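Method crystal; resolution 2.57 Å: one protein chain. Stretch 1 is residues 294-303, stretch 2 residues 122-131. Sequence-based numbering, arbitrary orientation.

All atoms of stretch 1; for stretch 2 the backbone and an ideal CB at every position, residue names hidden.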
ATOM      1  N   THR A 294      -3.952  -4.413  -0.474  1.00 64.91           N
ATOM      2  CA  THR A 294      -3.757  -3.474  -1.608  1.00 65.16           C
ATOM      3  C   THR A 294      -4.705  -3.932  -2.717  1.00 67.04           C
ATOM      4  O   THR A 294      -5.522  -3.124  -3.120  1.00 68.02           O
ATOM      5  CB  THR A 294      -2.278  -3.353  -1.979  1.00 65.30           C
ATOM      6  OG1 THR A 294      -1.586  -2.876  -0.822  1.00 67.20           O
ATOM      7  CG2 THR A 294      -2.025  -2.409  -3.133  1.00 65.84           C
ATOM      8  N   GLU A 295      -4.669  -5.217  -3.085  1.00 67.88           N
ATOM      9  CA  GLU A 295      -5.541  -5.824  -4.118  1.00 68.09           C
ATOM     10  C   GLU A 295      -7.007  -5.549  -3.788  1.00 67.58           C
ATOM     11  O   GLU A 295      -7.730  -5.189  -4.718  1.00 66.41           O
ATOM     12  CB  GLU A 295      -5.294  -7.330  -4.189  1.00 71.19           C
ATOM     13  CG  GLU A 295      -6.059  -8.045  -5.297  1.00 74.19           C
ATOM     14  CD  GLU A 295      -7.461  -8.537  -4.973  1.00 76.41           C
ATOM     15  OE1 GLU A 295      -7.761  -8.742  -3.797  1.00 79.10           O
ATOM     16  OE2 GLU A 295      -8.251  -8.736  -5.911  1.00 80.25           O
ATOM     17  N   GLN A 296      -7.423  -5.706  -2.524  1.00 66.09           N
ATOM     18  CA  GLN A 296      -8.842  -5.583  -2.093  1.00 66.94           C
ATOM     19  C   GLN A 296      -9.330  -4.130  -2.189  1.00 67.06           C
ATOM     20  O   GLN A 296     -10.480  -3.936  -2.623  1.00 66.32           O
ATOM     21  CB  GLN A 296      -9.054  -6.158  -0.694  1.00 67.27           C
ATOM     22  CG  GLN A 296      -9.198  -7.675  -0.689  1.00 69.39           C
ATOM     23  CD  GLN A 296      -9.088  -8.302   0.683  1.00 70.94           C
ATOM     24  OE1 GLN A 296      -8.907  -7.627   1.695  1.00 71.61           O
ATOM     25  NE2 GLN A 296      -9.174  -9.621   0.729  1.00 71.22           N
ATOM     26  N   ARG A 297      -8.524  -3.144  -1.802  1.00 68.02           N
ATOM     27  CA  ARG A 297      -8.933  -1.712  -1.876  1.00 69.65           C
ATOM     28  C   ARG A 297      -9.006  -1.292  -3.342  1.00 68.74           C
ATOM     29  O   ARG A 297      -9.882  -0.496  -3.671  1.00 68.89           O
ATOM     30  CB  ARG A 297      -7.965  -0.789  -1.138  1.00 72.46           C
ATOM     31  CG  ARG A 297      -7.795  -1.125   0.331  1.00 76.42           C
ATOM     32  CD  ARG A 297      -9.050  -1.005   1.179  1.00 80.78           C
ATOM     33  NE  ARG A 297      -8.848  -1.820   2.390  1.00 85.22           N
ATOM     34  CZ  ARG A 297      -8.026  -1.506   3.410  1.00 86.88           C
ATOM     35  NH1 ARG A 297      -7.294  -0.385   3.393  1.00 86.35           N
ATOM     36  NH2 ARG A 297      -7.949  -2.341   4.435  1.00 85.08           N
ATOM     37  N   MET A 298      -8.124  -1.847  -4.174  1.00 68.00           N
ATOM     38  CA  MET A 298      -8.012  -1.562  -5.626  1.00 67.11           C
ATOM     39  C   MET A 298      -9.196  -2.187  -6.369  1.00 66.06           C
ATOM     40  O   MET A 298      -9.562  -1.651  -7.421  1.00 66.24           O
ATOM     41  CB  MET A 298      -6.715  -2.164  -6.150  1.00 67.30           C
ATOM     42  CG  MET A 298      -6.377  -1.785  -7.577  1.00 69.29           C
ATOM     43  SD  MET A 298      -6.138  -0.054  -7.963  1.00 67.85           S
ATOM     44  CE  MET A 298      -5.302   0.389  -6.455  1.00 69.02           C
ATOM     45  N   ALA A 299      -9.800  -3.250  -5.843  1.00 64.57           N
ATOM     46  CA  ALA A 299     -10.935  -3.958  -6.479  1.00 65.17           C
ATOM     47  C   ALA A 299     -12.130  -3.009  -6.649  1.00 66.38           C
ATOM     48  O   ALA A 299     -12.876  -3.155  -7.625  1.00 69.82           O
ATOM     49  CB  ALA A 299     -11.335  -5.140  -5.650  1.00 64.80           C
ATOM     50  N   LEU A 300     -12.293  -2.033  -5.770  1.00 66.08           N
ATOM     51  CA  LEU A 300     -13.468  -1.125  -5.763  1.00 67.54           C
ATOM     52  C   LEU A 300     -13.239   0.095  -6.674  1.00 66.61           C
ATOM     53  O   LEU A 300     -14.239   0.785  -6.988  1.00 67.59           O
ATOM     54  CB  LEU A 300     -13.765  -0.665  -4.331  1.00 68.24           C
ATOM     55  CG  LEU A 300     -13.766  -1.701  -3.203  1.00 68.41           C
ATOM     56  CD1 LEU A 300     -13.847  -0.975  -1.865  1.00 68.62           C
ATOM     57  CD2 LEU A 300     -14.886  -2.727  -3.353  1.00 68.19           C
ATOM     58  N   LEU A 301     -12.001   0.357  -7.107  1.00 64.01           N
ATOM     59  CA  LEU A 301     -11.646   1.595  -7.857  1.00 63.79           C
ATOM     60  C   LEU A 301     -12.311   1.624  -9.240  1.00 65.18           C
ATOM     61  O   LEU A 301     -12.874   2.655  -9.604  1.00 66.14           O
ATOM     62  CB  LEU A 301     -10.128   1.721  -7.953  1.00 61.99           C
ATOM     63  CG  LEU A 301      -9.622   3.023  -8.574  1.00 61.46           C
ATOM     64  CD1 LEU A 301     -10.094   4.239  -7.810  1.00 61.19           C
ATOM     65  CD2 LEU A 301      -8.118   3.025  -8.645  1.00 61.39           C
ATOM     66  N   PRO A 302     -12.259   0.549 -10.065  1.00 63.90           N
ATOM     67  CA  PRO A 302     -12.906   0.563 -11.372  1.00 64.99           C
ATOM     68  C   PRO A 302     -14.396   0.946 -11.261  1.00 67.16           C
ATOM     69  O   PRO A 302     -14.851   1.813 -11.974  1.00 67.42           O
ATOM     70  CB  PRO A 302     -12.722  -0.888 -11.855  1.00 65.70           C
ATOM     71  CG  PRO A 302     -11.490  -1.378 -11.149  1.00 64.71           C
ATOM     72  CD  PRO A 302     -11.595  -0.726  -9.792  1.00 63.60           C
ATOM     73  N   THR A 303     -15.124   0.303 -10.346  1.00 67.52           N
ATOM     74  CA  THR A 303     -16.546   0.592 -10.053  1.00 67.87           C
ATOM     75  C   THR A 303     -16.715   2.088  -9.764  1.00 66.73           C
ATOM     76  O   THR A 303     -17.635   2.686 -10.330  1.00 66.95           O
ATOM     77  CB  THR A 303     -17.034  -0.270  -8.881  1.00 68.88           C
ATOM     78  OG1 THR A 303     -16.729  -1.615  -9.250  1.00 69.93           O
ATOM     79  CG2 THR A 303     -18.497  -0.063  -8.541  1.00 69.25           C
ATOM     80  N   UNK A 122     -10.658   5.601 -17.786  1.00 63.67           N
ATOM     81  CA  UNK A 122      -9.957   5.525 -16.482  1.00 62.00           C
ATOM     82  C   UNK A 122     -10.487   4.313 -15.695  1.00 60.98           C
ATOM     83  O   UNK A 122      -9.717   3.687 -14.960  1.00 59.50           O
ATOM     84  CB  UNK A 122     -10.151   6.813 -15.679  1.00 62.00           C
ATOM     85  N   UNK A 123     -11.760   3.957 -15.857  1.00 61.53           N
ATOM     86  CA  UNK A 123     -12.331   2.751 -15.214  1.00 62.00           C
ATOM     87  C   UNK A 123     -11.573   1.535 -15.739  1.00 62.72           C
ATOM     88  O   UNK A 123     -11.055   0.753 -14.921  1.00 59.79           O
ATOM     89  CB  UNK A 123     -13.830   2.619 -15.491  1.00 62.00           C
ATOM     90  N   UNK A 124     -11.506   1.397 -17.067  1.00 65.03           N
ATOM     91  CA  UNK A 124     -10.861   0.261 -17.767  1.00 66.46           C
ATOM     92  C   UNK A 124      -9.365   0.226 -17.440  1.00 66.93           C
ATOM     93  O   UNK A 124      -8.827  -0.903 -17.333  1.00 69.79           O
ATOM     94  CB  UNK A 124     -11.067   0.365 -19.279  1.00 66.46           C
ATOM     95  N   UNK A 125      -8.728   1.388 -17.260  1.00 64.98           N
ATOM     96  CA  UNK A 125      -7.298   1.509 -16.912  1.00 65.94           C
ATOM     97  C   UNK A 125      -7.084   0.917 -15.520  1.00 66.31           C
ATOM     98  O   UNK A 125      -6.106   0.176 -15.327  1.00 68.67           O
ATOM     99  CB  UNK A 125      -6.835   2.967 -16.957  1.00 65.94           C
ATOM    100  N   UNK A 126      -7.963   1.265 -14.584  1.00 65.23           N
ATOM    101  CA  UNK A 126      -7.934   0.754 -13.204  1.00 64.80           C
ATOM    102  C   UNK A 126      -8.184  -0.757 -13.234  1.00 66.51           C
ATOM    103  O   UNK A 126      -7.448  -1.486 -12.552  1.00 68.75           O
ATOM    104  CB  UNK A 126      -8.974   1.459 -12.331  1.00 64.80           C
ATOM    105  N   UNK A 127      -9.160  -1.228 -14.013  1.00 65.94           N
ATOM    106  CA  UNK A 127      -9.427  -2.685 -14.078  1.00 66.58           C
ATOM    107  C   UNK A 127      -8.131  -3.412 -14.450  1.00 68.10           C
ATOM    108  O   UNK A 127      -7.810  -4.416 -13.791  1.00 68.89           O
ATOM    109  CB  UNK A 127     -10.529  -3.001 -15.091  1.00 66.58           C
ATOM    110  N   UNK A 128      -7.401  -2.906 -15.445  1.00 68.86           N
ATOM    111  CA  UNK A 128      -6.154  -3.524 -15.959  1.00 70.46           C
ATOM    112  C   UNK A 128      -5.151  -3.708 -14.819  1.00 68.50           C
ATOM    113  O   UNK A 128      -4.539  -4.789 -14.723  1.00 68.30           O
ATOM    114  CB  UNK A 128      -5.538  -2.668 -17.067  1.00 70.46           C
ATOM    115  N   UNK A 129      -4.996  -2.683 -13.992  1.00 67.67           N
ATOM    116  CA  UNK A 129      -4.057  -2.707 -12.837  1.00 69.17           C
ATOM    117  C   UNK A 129      -4.556  -3.718 -11.801  1.00 70.51           C
ATOM    118  O   UNK A 129      -3.723  -4.479 -11.273  1.00 72.95           O
ATOM    119  CB  UNK A 129      -3.925  -1.321 -12.203  1.00 69.17           C
ATOM    120  N   UNK A 130      -5.855  -3.731 -11.494  1.00 70.93           N
ATOM    121  CA  UNK A 130      -6.428  -4.672 -10.496  1.00 69.88           C
ATOM    122  C   UNK A 130      -6.210  -6.115 -10.945  1.00 70.17           C
ATOM    123  O   UNK A 130      -5.894  -6.957 -10.097  1.00 68.65           O
ATOM    124  CB  UNK A 130      -7.921  -4.409 -10.293  1.00 69.88           C
ATOM    125  N   UNK A 131      -6.389  -6.398 -12.234  1.00 70.92           N
ATOM    126  CA  UNK A 131      -6.242  -7.765 -12.770  1.00 72.95           C
ATOM    127  C   UNK A 131      -4.800  -8.235 -12.542  1.00 75.49           C
ATOM    128  O   UNK A 131      -4.634  -9.434 -12.230  1.00 76.28           O
ATOM    129  CB  UNK A 131      -6.598  -7.816 -14.257  1.00 72.95           C
TER

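Stretch 2 is a single helix running nearly antiparallel to the helix of 294-299, at 158°, with their axes 9.6 Å apart at the closest. Its backbone angles are helical throughout, which any helix-compatible residue satisfies.

Position 122 has nothing of stretch 1 within 5.5 Å of its ideal CB, so stretch 1 sets no preference; the residue is Tyr 122.

At 123 the CB points sideways, 3.8 Å from Pro 302 O. A long chain could lie along the proline, and one with a donor, such as Gln, Lys or Arg, could also address that carbonyl. Gln 123 does both: its CG lies 3.3 Å from Pro 302 O, and its NE2 gives that oxygen a weak hydrogen bond, also 3.3 Å.

Positions 124 and 125 meet nothing of stretch 1, so many residues would serve; they are Ala 124 and Ala 125.

Position 126 points toward stretch 1, its CB 4.0 Å from Pro 302 CG and 4.1 Å from Leu 301 CD2. These surroundings are apolar and already at contact distance, so a small apolar residue fits best. Ala 126 packs its methyl against both.

At 127 the CB points sideways, 4.4 Å from Pro 302 CG. A flexible polar or aliphatic chain could pass beside the proline ring. Gln 127, with chi1 t and chi2 p, bends its end nearer, bringing OE1 within 3.3 Å of Pro 302 CB.

Position 128 points away, leaving the choice open; it is Ala 128.

At 129 the CB is directed toward stretch 1, 4.9 Å from Met 298 SD. That gap invites a modest apolar chain such as Val, Ile or Leu. In Val 129, CG1 reaches to 4.4 Å from Met 298 SD.

Position 130 also points toward stretch 1, its CB 4.1 Å from Met 298 CG, with the carboxylate of Glu 295 farther along. A chain with an apolar base and a donor at its end is suited: His, or perhaps Gln or Lys. His 130 extends with chi1 t; its CD2 lies 3.7 Å from Met 298 C, and its NE2 is 3.3 Å from Ala 299 CB. The same NE2 donates to Glu 295 OE2 at 2.8 Å, a short but weak hydrogen bond because the angle at the hydrogen is only 118°.

Position 131 points away, so polar residues are acceptable. Thr 131 turns its OG1 back to its own helix, donating to Gln 127 O at 3.0 Å.

Stretch 2 122-131: YQAAAQAVHT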
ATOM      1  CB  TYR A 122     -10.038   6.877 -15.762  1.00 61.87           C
ATOM      2  CG  TYR A 122      -9.325   8.022 -16.460  1.00 62.61           C
ATOM      3  CD1 TYR A 122      -8.359   7.813 -17.435  1.00 62.88           C
ATOM      4  CD2 TYR A 122      -9.510   9.331 -16.033  1.00 63.15           C
ATOM      5  CE1 TYR A 122      -7.654   8.866 -18.000  1.00 63.86           C
ATOM      6  CE2 TYR A 122      -8.816  10.397 -16.596  1.00 63.55           C
ATOM      7  CZ  TYR A 122      -7.884  10.169 -17.586  1.00 64.37           C
ATOM      8  OH  TYR A 122      -7.241  11.236 -18.161  1.00 66.28           O
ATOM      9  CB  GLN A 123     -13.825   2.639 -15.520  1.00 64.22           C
ATOM     10  CG  GLN A 123     -14.442   1.296 -15.170  1.00 65.78           C
ATOM     11  CD  GLN A 123     -15.917   1.276 -15.487  1.00 67.22           C
ATOM     12  OE1 GLN A 123     -16.366   1.721 -16.540  1.00 70.25           O
ATOM     13  NE2 GLN A 123     -16.697   0.765 -14.556  1.00 68.37           N
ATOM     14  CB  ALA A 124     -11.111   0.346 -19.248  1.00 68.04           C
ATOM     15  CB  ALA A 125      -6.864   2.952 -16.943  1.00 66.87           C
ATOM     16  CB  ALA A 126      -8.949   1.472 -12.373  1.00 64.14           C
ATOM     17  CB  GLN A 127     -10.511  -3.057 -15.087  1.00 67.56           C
ATOM     18  CG  GLN A 127     -11.057  -4.474 -14.888  1.00 67.46           C
ATOM     19  CD  GLN A 127     -11.842  -4.595 -13.603  1.00 66.46           C
ATOM     20  OE1 GLN A 127     -12.809  -3.872 -13.360  1.00 65.59           O
ATOM     21  NE2 GLN A 127     -11.424  -5.532 -12.772  1.00 66.10           N
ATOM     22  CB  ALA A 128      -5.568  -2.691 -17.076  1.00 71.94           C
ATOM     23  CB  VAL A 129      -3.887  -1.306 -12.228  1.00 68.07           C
ATOM     24  CG1 VAL A 129      -3.176  -1.370 -10.895  1.00 67.49           C
ATOM     25  CG2 VAL A 129      -3.158  -0.364 -13.172  1.00 68.37           C
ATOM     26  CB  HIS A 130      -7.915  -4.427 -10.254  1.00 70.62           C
ATOM     27  CG  HIS A 130      -8.484  -5.395  -9.271  1.00 72.27           C
ATOM     28  ND1 HIS A 130      -9.192  -6.523  -9.648  1.00 73.17           N
ATOM     29  CD2 HIS A 130      -8.378  -5.446  -7.926  1.00 73.75           C
ATOM     30  CE1 HIS A 130      -9.552  -7.186  -8.575  1.00 74.25           C
ATOM     31  NE2 HIS A 130      -9.062  -6.552  -7.502  1.00 74.65           N
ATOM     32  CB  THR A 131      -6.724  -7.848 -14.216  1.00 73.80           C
ATOM     33  OG1 THR A 131      -8.081  -7.397 -14.246  1.00 74.23           O
ATOM     34  CG2 THR A 131      -6.637  -9.251 -14.766  1.00 76.03           C
TER
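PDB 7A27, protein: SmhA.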